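Local coordinates for protein metallophosphoesterase (Clostridium thermocellum, PDB 4J6O) that probably removes phosphate, including 2',3' cyclic phosphate, from broken RNA ends as the manganese-dependent, calcineurin-like phosphatase part of bacterial Pnkp, at residues Gly48-Thr53 against Ile73-Lys78; Tyr24-Met29 against Lys247-Tyr252; Leu66-Pro71 against Asp116-Gln121. All blocks are in the same frame, centred on the assembly; numbering follows the deposited sequence.

Contact 1 of 3, residues Gly48-Thr53 against Ile73-Lys78; sequences GKYRVT and ITEVLK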
loop_
_atom_site.group_PDB
_atom_site.type_symbol
_atom_site.label_atom_id
_atom_site.label_comp_id
_atom_site.label_asym_id
_atom_site.label_seq_id
_atom_site.Cartn_x
_atom_site.Cartn_y
_atom_site.Cartn_z
ATOM N N GLY A 48 -8.363 17.599 -3.659
ATOM C CA GLY A 48 -7.794 18.718 -4.381
ATOM C C GLY A 48 -6.922 19.556 -3.455
ATOM O O GLY A 48 -6.460 20.645 -3.826
ATOM N N LYS A 49 -6.663 19.044 -2.254
ATOM C CA LYS A 49 -5.923 19.784 -1.245
ATOM C C LYS A 49 -4.459 19.896 -1.670
ATOM O O LYS A 49 -3.805 20.899 -1.409
ATOM C CB LYS A 49 -6.039 19.080 0.114
ATOM C CG LYS A 49 -5.478 19.883 1.272
ATOM C CD LYS A 49 -5.859 19.249 2.597
ATOM C CE LYS A 49 -5.458 20.108 3.814
ATOM N NZ LYS A 49 -4.008 20.423 3.810
ATOM N N TYR A 50 -3.956 18.872 -2.357
ATOM C CA TYR A 50 -2.548 18.829 -2.738
ATOM C C TYR A 50 -2.393 18.603 -4.250
ATOM O O TYR A 50 -3.280 18.066 -4.895
ATOM C CB TYR A 50 -1.819 17.731 -1.976
ATOM C CG TYR A 50 -1.916 17.828 -0.476
ATOM C CD1 TYR A 50 -1.215 18.805 0.227
ATOM C CD2 TYR A 50 -2.685 16.910 0.238
ATOM C CE1 TYR A 50 -1.272 18.859 1.609
ATOM C CE2 TYR A 50 -2.768 16.969 1.607
ATOM C CZ TYR A 50 -2.061 17.946 2.288
ATOM O OH TYR A 50 -2.144 17.984 3.660
ATOM N N ARG A 51 -1.253 19.007 -4.801
ATOM C CA ARG A 51 -0.890 18.620 -6.164
ATOM C C ARG A 51 0.576 18.231 -6.200
ATOM O O ARG A 51 1.442 18.987 -5.776
ATOM C CB ARG A 51 -1.186 19.726 -7.184
ATOM C CG ARG A 51 -1.277 19.186 -8.598
ATOM C CD ARG A 51 -1.855 20.228 -9.620
ATOM N NE ARG A 51 -2.438 19.539 -10.775
ATOM C CZ ARG A 51 -1.753 19.245 -11.872
ATOM N NH1 ARG A 51 -2.332 18.608 -12.882
ATOM N NH2 ARG A 51 -0.489 19.625 -11.965
ATOM N N VAL A 52 0.846 17.037 -6.719
ATOM C CA VAL A 52 2.204 16.489 -6.712
ATOM C C VAL A 52 2.712 16.366 -8.144
ATOM O O VAL A 52 1.971 15.866 -9.004
ATOM C CB VAL A 52 2.219 15.093 -6.047
ATOM C CG1 VAL A 52 3.674 14.669 -5.841
ATOM C CG2 VAL A 52 1.470 15.204 -4.720
ATOM N N THR A 53 3.958 16.798 -8.394
ATOM C CA THR A 53 4.571 16.647 -9.711
ATOM C C THR A 53 5.999 16.149 -9.576
ATOM O O THR A 53 6.555 16.126 -8.476
ATOM C CB THR A 53 4.535 17.980 -10.485
ATOM O OG1 THR A 53 5.206 18.996 -9.731
ATOM C CG2 THR A 53 3.083 18.384 -10.716
ATOM N N ILE A 73 -4.057 10.165 9.053
ATOM C CA ILE A 73 -4.715 9.335 8.059
ATOM C C ILE A 73 -5.516 10.126 6.969
ATOM O O ILE A 73 -5.453 9.783 5.791
ATOM C CB ILE A 73 -5.628 8.351 8.790
ATOM C CG1 ILE A 73 -4.761 7.487 9.709
ATOM C CG2 ILE A 73 -6.409 7.530 7.789
ATOM C CD1 ILE A 73 -5.555 6.692 10.830
ATOM N N THR A 74 -6.290 11.157 7.335
ATOM C CA THR A 74 -7.061 11.838 6.292
ATOM C C THR A 74 -6.171 12.657 5.342
ATOM O O THR A 74 -6.470 12.751 4.186
ATOM C CB THR A 74 -8.202 12.748 6.823
ATOM O OG1 THR A 74 -7.646 13.808 7.596
ATOM C CG2 THR A 74 -9.164 11.949 7.687
ATOM N N GLU A 75 -5.049 13.165 5.856
ATOM C CA GLU A 75 -4.107 13.884 5.006
ATOM C C GLU A 75 -3.449 12.912 4.035
ATOM O O GLU A 75 -3.296 13.248 2.854
ATOM C CB GLU A 75 -3.048 14.624 5.820
ATOM C CG GLU A 75 -3.601 15.799 6.633
ATOM C CD GLU A 75 -4.592 16.665 5.855
ATOM O OE1 GLU A 75 -4.214 17.219 4.796
ATOM O OE2 GLU A 75 -5.759 16.779 6.307
ATOM N N VAL A 76 -3.064 11.722 4.528
ATOM C CA VAL A 76 -2.556 10.702 3.621
ATOM C C VAL A 76 -3.591 10.412 2.522
ATOM O O VAL A 76 -3.273 10.316 1.348
ATOM C CB VAL A 76 -2.222 9.375 4.354
ATOM C CG1 VAL A 76 -1.894 8.265 3.369
ATOM C CG2 VAL A 76 -1.021 9.590 5.306
ATOM N N LEU A 77 -4.845 10.247 2.923
ATOM C CA LEU A 77 -5.868 9.922 1.943
ATOM C C LEU A 77 -6.021 11.033 0.916
ATOM O O LEU A 77 -6.096 10.779 -0.304
ATOM C CB LEU A 77 -7.209 9.690 2.648
ATOM C CG LEU A 77 -7.324 8.293 3.237
ATOM C CD1 LEU A 77 -8.490 8.288 4.216
ATOM C CD2 LEU A 77 -7.532 7.272 2.148
ATOM N N LYS A 78 -6.055 12.264 1.389
ATOM C CA LYS A 78 -6.231 13.375 0.439
ATOM C C LYS A 78 -5.074 13.430 -0.548
ATOM O O LYS A 78 -5.254 13.689 -1.727
ATOM C CB LYS A 78 -6.317 14.697 1.204
ATOM C CG LYS A 78 -7.585 14.819 2.012
ATOM C CD LYS A 78 -7.553 16.000 2.938
ATOM C CE LYS A 78 -8.681 15.908 3.934
ATOM N NZ LYS A 78 -8.751 17.154 4.668
HETATM O O HOH W 1 -4.543 16.034 -3.036
#
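In the conformer described, Glu-75 leaves its helix with CG anti to its carbonyl carbon and then bends at chi2 (-44°), so that its carboxylate swings off the helix wall to meet Tyr-50. The tyrosine ring, set by chi1 -56°, extends from the start of the strand and crosses the glutamate at about a right angle. Its hydroxyl gives a very short hydrogen bond, 2.5 Å from Tyr-50 OH to the anti lone pair of Glu-75 OE1; ring and carboxylate planes stand 76° apart. Lys-49, with CG anti to its backbone N, lays CG over the centre of one face of the Tyr-50 ring, 3.9 Å above the plane. A bend at chi4 then turns its ammonium group back to the phenol: NZ of Lys-49 donates to Tyr-50 OH at 3.1 Å and forms a salt bridge with Glu-75 OE1 at 3.4 Å. On the other oxygen, the extended Lys-78 adds a weak bond and ion pair from NZ to Glu-75 OE2. Lys-49, Glu-75 and Lys-78 thus form a salt-bridge network with the carboxylate between two lysines, which should keep it ionised. Water 1 accepts from Tyr-50 N and lies within hydrogen-bonding distance of Lys-78 O. Strand 50-53, paired with strand 37-40, is thereby fastened to helix 73-86, while Lys-78 reaches on to Glu-125 and Phe-129.

Contact 2 of 3, residues Tyr24-Met29 against Lys247-Tyr252; sequences YDELKM and KALKTY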
loop_
_atom_site.group_PDB
_atom_site.type_symbol
_atom_site.label_atom_id
_atom_site.label_comp_id
_atom_site.label_asym_id
_atom_site.label_seq_id
_atom_site.Cartn_x
_atom_site.Cartn_y
_atom_site.Cartn_z
ATOM N N TYR A 24 1.594 10.717 7.368
ATOM C CA TYR A 24 1.729 11.781 6.385
ATOM C C TYR A 24 3.096 12.483 6.416
ATOM O O TYR A 24 3.649 12.783 5.344
ATOM C CB TYR A 24 0.618 12.820 6.570
ATOM C CG TYR A 24 0.766 13.985 5.623
ATOM C CD1 TYR A 24 0.284 13.889 4.337
ATOM C CD2 TYR A 24 1.436 15.112 6.003
ATOM C CE1 TYR A 24 0.425 14.943 3.458
ATOM C CE2 TYR A 24 1.592 16.176 5.115
ATOM C CZ TYR A 24 1.086 16.059 3.844
ATOM O OH TYR A 24 1.224 17.114 2.946
ATOM N N ASP A 25 3.639 12.787 7.609
ATOM C CA ASP A 25 4.849 13.619 7.655
ATOM C C ASP A 25 5.966 12.881 6.930
ATOM O O ASP A 25 6.747 13.492 6.139
ATOM C CB ASP A 25 5.259 13.931 9.097
ATOM C CG ASP A 25 4.291 14.853 9.804
ATOM O OD1 ASP A 25 3.529 15.565 9.121
ATOM O OD2 ASP A 25 4.327 14.869 11.080
ATOM N N GLU A 26 6.018 11.572 7.169
ATOM C CA GLU A 26 7.095 10.755 6.624
ATOM C C GLU A 26 6.862 10.563 5.135
ATOM O O GLU A 26 7.802 10.506 4.371
ATOM C CB GLU A 26 7.158 9.372 7.268
ATOM C CG GLU A 26 7.714 9.368 8.724
ATOM C CD GLU A 26 6.720 9.816 9.757
ATOM O OE1 GLU A 26 5.529 10.059 9.469
ATOM O OE2 GLU A 26 7.144 9.941 10.929
ATOM N N LEU A 27 5.608 10.397 4.766
ATOM C CA LEU A 27 5.251 10.326 3.328
ATOM C C LEU A 27 5.690 11.588 2.575
ATOM O O LEU A 27 6.277 11.487 1.504
ATOM C CB LEU A 27 3.739 10.054 3.169
ATOM C CG LEU A 27 3.286 10.041 1.705
ATOM C CD1 LEU A 27 4.061 9.032 0.840
ATOM C CD2 LEU A 27 1.754 9.789 1.643
ATOM N N LYS A 28 5.408 12.752 3.150
ATOM C CA LYS A 28 5.793 13.996 2.507
ATOM C C LYS A 28 7.304 14.066 2.398
ATOM O O LYS A 28 7.825 14.415 1.325
ATOM C CB LYS A 28 5.235 15.160 3.288
ATOM C CG LYS A 28 5.669 16.544 2.778
ATOM C CD LYS A 28 5.101 17.643 3.638
ATOM C CE LYS A 28 5.306 19.016 2.967
ATOM N NZ LYS A 28 6.717 19.403 3.109
ATOM N N MET A 29 8.014 13.727 3.490
ATOM C CA MET A 29 9.481 13.700 3.474
ATOM C C MET A 29 10.024 12.767 2.389
ATOM O O MET A 29 10.948 13.138 1.645
ATOM C CB MET A 29 10.042 13.312 4.868
ATOM C CG MET A 29 9.876 14.370 5.920
ATOM S SD MET A 29 10.201 13.669 7.571
ATOM C CE MET A 29 12.009 13.670 7.535
ATOM N N LYS A 247 13.289 7.736 8.012
ATOM C CA LYS A 247 13.038 7.182 9.340
ATOM C C LYS A 247 11.785 7.802 9.943
ATOM O O LYS A 247 11.509 8.980 9.780
ATOM C CB LYS A 247 14.237 7.497 10.262
ATOM C CG LYS A 247 14.305 6.616 11.494
ATOM C CD LYS A 247 14.671 5.189 11.104
ATOM C CE LYS A 247 14.721 4.296 12.321
ATOM N NZ LYS A 247 13.401 4.327 12.968
ATOM N N ALA A 248 10.996 6.997 10.659
ATOM C CA ALA A 248 9.863 7.568 11.363
ATOM C C ALA A 248 10.309 8.619 12.354
ATOM O O ALA A 248 11.300 8.404 13.056
ATOM C CB ALA A 248 9.111 6.442 12.140
ATOM N N LEU A 249 9.495 9.656 12.518
ATOM C CA LEU A 249 9.807 10.768 13.414
ATOM C C LEU A 249 9.590 10.404 14.872
ATOM O O LEU A 249 10.237 10.939 15.772
ATOM C CB LEU A 249 8.930 11.964 13.045
ATOM C CG LEU A 249 9.161 12.570 11.667
ATOM C CD1 LEU A 249 8.093 13.620 11.368
ATOM C CD2 LEU A 249 10.549 13.177 11.546
ATOM N N LYS A 250 8.668 9.467 15.091
ATOM C CA LYS A 250 8.271 8.960 16.408
ATOM C C LYS A 250 7.790 7.545 16.238
ATOM O O LYS A 250 7.528 7.082 15.117
ATOM C CB LYS A 250 7.064 9.714 17.036
ATOM C CG LYS A 250 7.088 11.215 16.970
ATOM C CD LYS A 250 5.786 11.848 17.484
ATOM C CE LYS A 250 5.780 13.369 17.194
ATOM N NZ LYS A 250 7.062 14.085 17.554
ATOM N N THR A 251 7.626 6.865 17.363
ATOM C CA THR A 251 6.926 5.581 17.349
ATOM C C THR A 251 5.424 5.827 17.514
ATOM O O THR A 251 4.967 6.148 18.599
ATOM C CB THR A 251 7.381 4.654 18.500
ATOM O OG1 THR A 251 8.715 4.192 18.256
ATOM C CG2 THR A 251 6.465 3.469 18.578
ATOM N N TYR A 252 4.642 5.641 16.460
ATOM C CA TYR A 252 3.243 6.069 16.537
ATOM C C TYR A 252 2.341 4.974 17.055
ATOM O O TYR A 252 1.268 5.245 17.574
ATOM C CB TYR A 252 2.728 6.471 15.160
ATOM C CG TYR A 252 3.478 7.632 14.520
ATOM C CD1 TYR A 252 3.279 8.924 14.959
ATOM C CD2 TYR A 252 4.377 7.408 13.484
ATOM C CE1 TYR A 252 3.955 9.974 14.392
ATOM C CE2 TYR A 252 5.093 8.481 12.913
ATOM C CZ TYR A 252 4.843 9.746 13.372
ATOM O OH TYR A 252 5.534 10.822 12.828
HETATM O O HOH W 2 5.493 13.407 13.138
#
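Two hydrogen bonds converge on one carboxylate oxygen to join helix 24-33 to the chain that follows the edge strand 242-247. Glu-26, buried and bent at chi2 (78°), directs OE2 at the loop. The backbone N of Leu-249 donates to Glu-26 OE2 at 2.9 Å, nearly straight at 171°, along the anti lone pair. The syn lone pair is taken by the phenol, with Tyr-252 OH 2.6 Å from Glu-26 OE2. These two side chains meet tip to tip, the oxygen lying in the plane of the ring at its edge while the carboxylate plane is turned 87° from it. Two donors on separate lone pairs hold the oxygen firmly and would stabilise its negative charge.

A water-mediated link runs beside this pair. Water 2 donates to Tyr-252 OH at 2.6 Å and to Asp-25 OD2 at 2.8 Å, so the phenol oxygen both gives a proton to Glu-26 and receives one from the water. The other oxygen of Asp-25, OD1, is engaged in a salt bridge with Lys-72.

Apolar contacts centre on Leu-249, whose two methyl groups reach different residues of the helix. Its CD1 lies 3.6 Å from Asp-25 CB, the side chains crossing at about a right angle, whereas CD2 of Leu-249 meets SD of Met-29 tip to tip at 4.0 Å. CG of Glu-26 lies 3.9 Å from Ala-248 CA.

A buried helix carboxylate thus anchors the segment leaving the edge of the five-stranded mixed sheet onto a helix 218 residues earlier in the chain. Helix 24-33 turns Tyr-24 and Leu-27 toward helix 73-86, and the loop places the Tyr-252 ring against Cys-23 and Pro-71, the latter just ahead of that second helix.

Contact 3 of 3, residues Leu66-Pro71 against Asp116-Gln121; sequences LVDRGP and DRTLEQ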
loop_
_atom_site.group_PDB
_atom_site.type_symbol
_atom_site.label_atom_id
_atom_site.label_comp_id
_atom_site.label_asym_id
_atom_site.label_seq_id
_atom_site.Cartn_x
_atom_site.Cartn_y
_atom_site.Cartn_z
ATOM N N LEU A 66 -2.991 2.509 3.505
ATOM C CA LEU A 66 -2.923 3.986 3.717
ATOM C C LEU A 66 -3.493 4.392 5.061
ATOM O O LEU A 66 -3.051 5.392 5.650
ATOM C CB LEU A 66 -3.741 4.692 2.602
ATOM C CG LEU A 66 -3.412 4.300 1.183
ATOM C CD1 LEU A 66 -4.361 5.142 0.279
ATOM C CD2 LEU A 66 -1.946 4.564 0.841
ATOM N N VAL A 67 -4.461 3.597 5.557
ATOM C CA VAL A 67 -5.216 3.989 6.731
ATOM C C VAL A 67 -4.854 3.162 7.950
ATOM O O VAL A 67 -4.075 2.231 7.851
ATOM C CB VAL A 67 -6.741 3.863 6.428
ATOM C CG1 VAL A 67 -7.118 4.686 5.164
ATOM C CG2 VAL A 67 -7.120 2.406 6.182
ATOM N N ASP A 68 -5.362 3.593 9.114
ATOM C CA ASP A 68 -5.170 2.947 10.425
ATOM C C ASP A 68 -3.867 3.307 11.103
ATOM O O ASP A 68 -2.865 3.573 10.427
ATOM C CB ASP A 68 -5.317 1.424 10.321
ATOM C CG ASP A 68 -6.774 0.993 10.021
ATOM O OD1 ASP A 68 -7.649 1.863 9.853
ATOM O OD2 ASP A 68 -6.994 -0.222 9.913
ATOM N N ARG A 69 -3.919 3.401 12.436
ATOM C CA ARG A 69 -2.768 3.472 13.347
ATOM C C ARG A 69 -2.164 4.843 13.492
ATOM O O ARG A 69 -2.015 5.357 14.601
ATOM C CB ARG A 69 -1.645 2.506 13.009
ATOM C CG ARG A 69 -2.051 1.027 13.142
ATOM C CD ARG A 69 -0.864 0.124 12.903
ATOM N NE ARG A 69 -1.197 -1.299 13.123
ATOM C CZ ARG A 69 -1.268 -2.203 12.154
ATOM N NH1 ARG A 69 -1.088 -1.858 10.874
ATOM N NH2 ARG A 69 -1.559 -3.479 12.445
ATOM N N GLY A 70 -1.793 5.432 12.363
ATOM C CA GLY A 70 -1.027 6.677 12.428
ATOM C C GLY A 70 -1.803 7.964 12.649
ATOM O O GLY A 70 -3.035 7.972 12.690
ATOM N N PRO A 71 -1.092 9.088 12.748
ATOM C CA PRO A 71 -1.646 10.342 13.254
ATOM C C PRO A 71 -2.324 11.226 12.226
ATOM O O PRO A 71 -3.041 12.138 12.645
ATOM C CB PRO A 71 -0.401 11.068 13.771
ATOM C CG PRO A 71 0.644 10.598 12.836
ATOM C CD PRO A 71 0.388 9.146 12.643
ATOM N N ASP A 116 -9.702 2.281 14.879
ATOM C CA ASP A 116 -10.278 3.312 15.730
ATOM C C ASP A 116 -9.679 4.670 15.355
ATOM O O ASP A 116 -10.396 5.666 15.315
ATOM C CB ASP A 116 -10.045 3.026 17.215
ATOM C CG ASP A 116 -8.562 3.119 17.604
ATOM O OD1 ASP A 116 -7.737 2.473 16.936
ATOM O OD2 ASP A 116 -8.238 3.838 18.577
ATOM N N ARG A 117 -8.376 4.708 15.077
ATOM C CA ARG A 117 -7.783 5.997 14.766
ATOM C C ARG A 117 -8.335 6.528 13.452
ATOM O O ARG A 117 -8.583 7.705 13.332
ATOM C CB ARG A 117 -6.242 5.945 14.631
ATOM C CG ARG A 117 -5.514 5.271 15.770
ATOM C CD ARG A 117 -5.805 5.970 17.066
ATOM N NE ARG A 117 -5.418 5.179 18.234
ATOM C CZ ARG A 117 -4.184 5.100 18.724
ATOM N NH1 ARG A 117 -3.175 5.749 18.142
ATOM N NH2 ARG A 117 -3.955 4.364 19.803
ATOM N N THR A 118 -8.538 5.653 12.464
ATOM C CA THR A 118 -9.025 6.105 11.154
ATOM C C THR A 118 -10.416 6.713 11.358
ATOM O O THR A 118 -10.752 7.773 10.814
ATOM C CB THR A 118 -9.151 4.937 10.150
ATOM O OG1 THR A 118 -7.850 4.385 9.902
ATOM C CG2 THR A 118 -9.778 5.404 8.790
ATOM N N LEU A 119 -11.219 6.035 12.159
ATOM C CA LEU A 119 -12.610 6.445 12.274
ATOM C C LEU A 119 -12.733 7.782 12.986
ATOM O O LEU A 119 -13.530 8.643 12.602
ATOM C CB LEU A 119 -13.408 5.376 12.995
ATOM C CG LEU A 119 -13.558 4.089 12.175
ATOM C CD1 LEU A 119 -14.231 2.995 13.032
ATOM C CD2 LEU A 119 -14.306 4.349 10.869
ATOM N N GLU A 120 -11.920 7.959 14.016
ATOM C CA GLU A 120 -11.966 9.201 14.772
ATOM C C GLU A 120 -11.381 10.372 13.987
ATOM O O GLU A 120 -11.825 11.510 14.132
ATOM C CB GLU A 120 -11.293 9.040 16.123
ATOM C CG GLU A 120 -9.808 8.956 16.090
ATOM C CD GLU A 120 -9.239 8.562 17.444
ATOM O OE1 GLU A 120 -9.993 8.011 18.281
ATOM O OE2 GLU A 120 -8.035 8.804 17.675
ATOM N N GLN A 121 -10.434 10.077 13.108
ATOM C CA GLN A 121 -9.912 11.098 12.214
ATOM C C GLN A 121 -10.874 11.414 11.058
ATOM O O GLN A 121 -11.016 12.567 10.644
ATOM C CB GLN A 121 -8.507 10.713 11.737
ATOM C CG GLN A 121 -7.499 10.715 12.914
ATOM C CD GLN A 121 -6.123 10.219 12.484
ATOM O OE1 GLN A 121 -5.727 10.448 11.358
ATOM N NE2 GLN A 121 -5.426 9.476 13.374
HETATM O O HOH W 3 -2.250 7.501 16.101
#
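The loop after strand 59-62 carries the GDXVDRG motif known from PPP-type members of the calcineurin-like superfamily, and its segment 66-71 directly follows the metal ligand Asp-65. Helix 115-122 meets this loop through three side chains. Thr-118, its OG1 anti to the carbonyl carbon (chi1 -64°), donates to Asp-68: OG1 of Thr-118 lies 2.5 Å from OD1 of Asp-68, on the anti lone pair of that oxygen, and the two side chains cross obliquely. OD2 of Asp-68 bonds to His-96 ND1, so both carboxylate oxygens are engaged, consistent with Thr-118 fixing the rotation of the carboxylate that His-96 also meets.

One helical turn on, Gln-121 extends beyond CG and brings its amide to the backbone. Its NE2 donates to Gly-70 O at 2.9 Å and 167°, in the carbonyl plane and close to the plane of its own amide, while OE1 accepts from Ile-73 N at the start of the next helix. The amide therefore spans the turn between loop and helix. Arg-117 CG, set anti to the carbonyl carbon, lies 3.7 Å from Arg-69 O, and a bend at chi2 turns the rest of the chain; water 3 donates to Arg-69 O and accepts from Arg-117 NH1, and Asp-116 OD2 pairs with Arg-117 NE.

Arg-69, whose CB points away from the helix, hydrogen-bonds through NH2 to a citrate, probably from the crystallisation liquor, and its side chain lies about 4 Å from the manganese at nearest atoms. Helix 73-86, through Ile-73, packs against Val-67, Arg-117 and Thr-118, and Leu-100 of helix 95-104 touches Val-67 and Thr-118.

In the fold
From the N terminus, the chain enters helix 24-33, then forms strand 50-53, the 66-71 loop and helix 73-86 before reaching helix 115-122. Contact 1 closes a short loop between the strand and helix 73-86. Contact 3 crosses it, since 66-71 lies between the segments of contact 1 and 116-121 lies beyond them. Both are nested inside the long loop closed by contact 2, which brings residues 247-252 back to the first helix. Tyr-24 touches Tyr-50, Glu-75 and Val-76, joining contacts 1 and 2, and Ile-73 of contact 1 packs by its CD1 on Thr-118 and Asp-68 of contact 3. Together the contacts tie the small two-stranded sheet, three helices and the C-terminal tail around the metal-site loop.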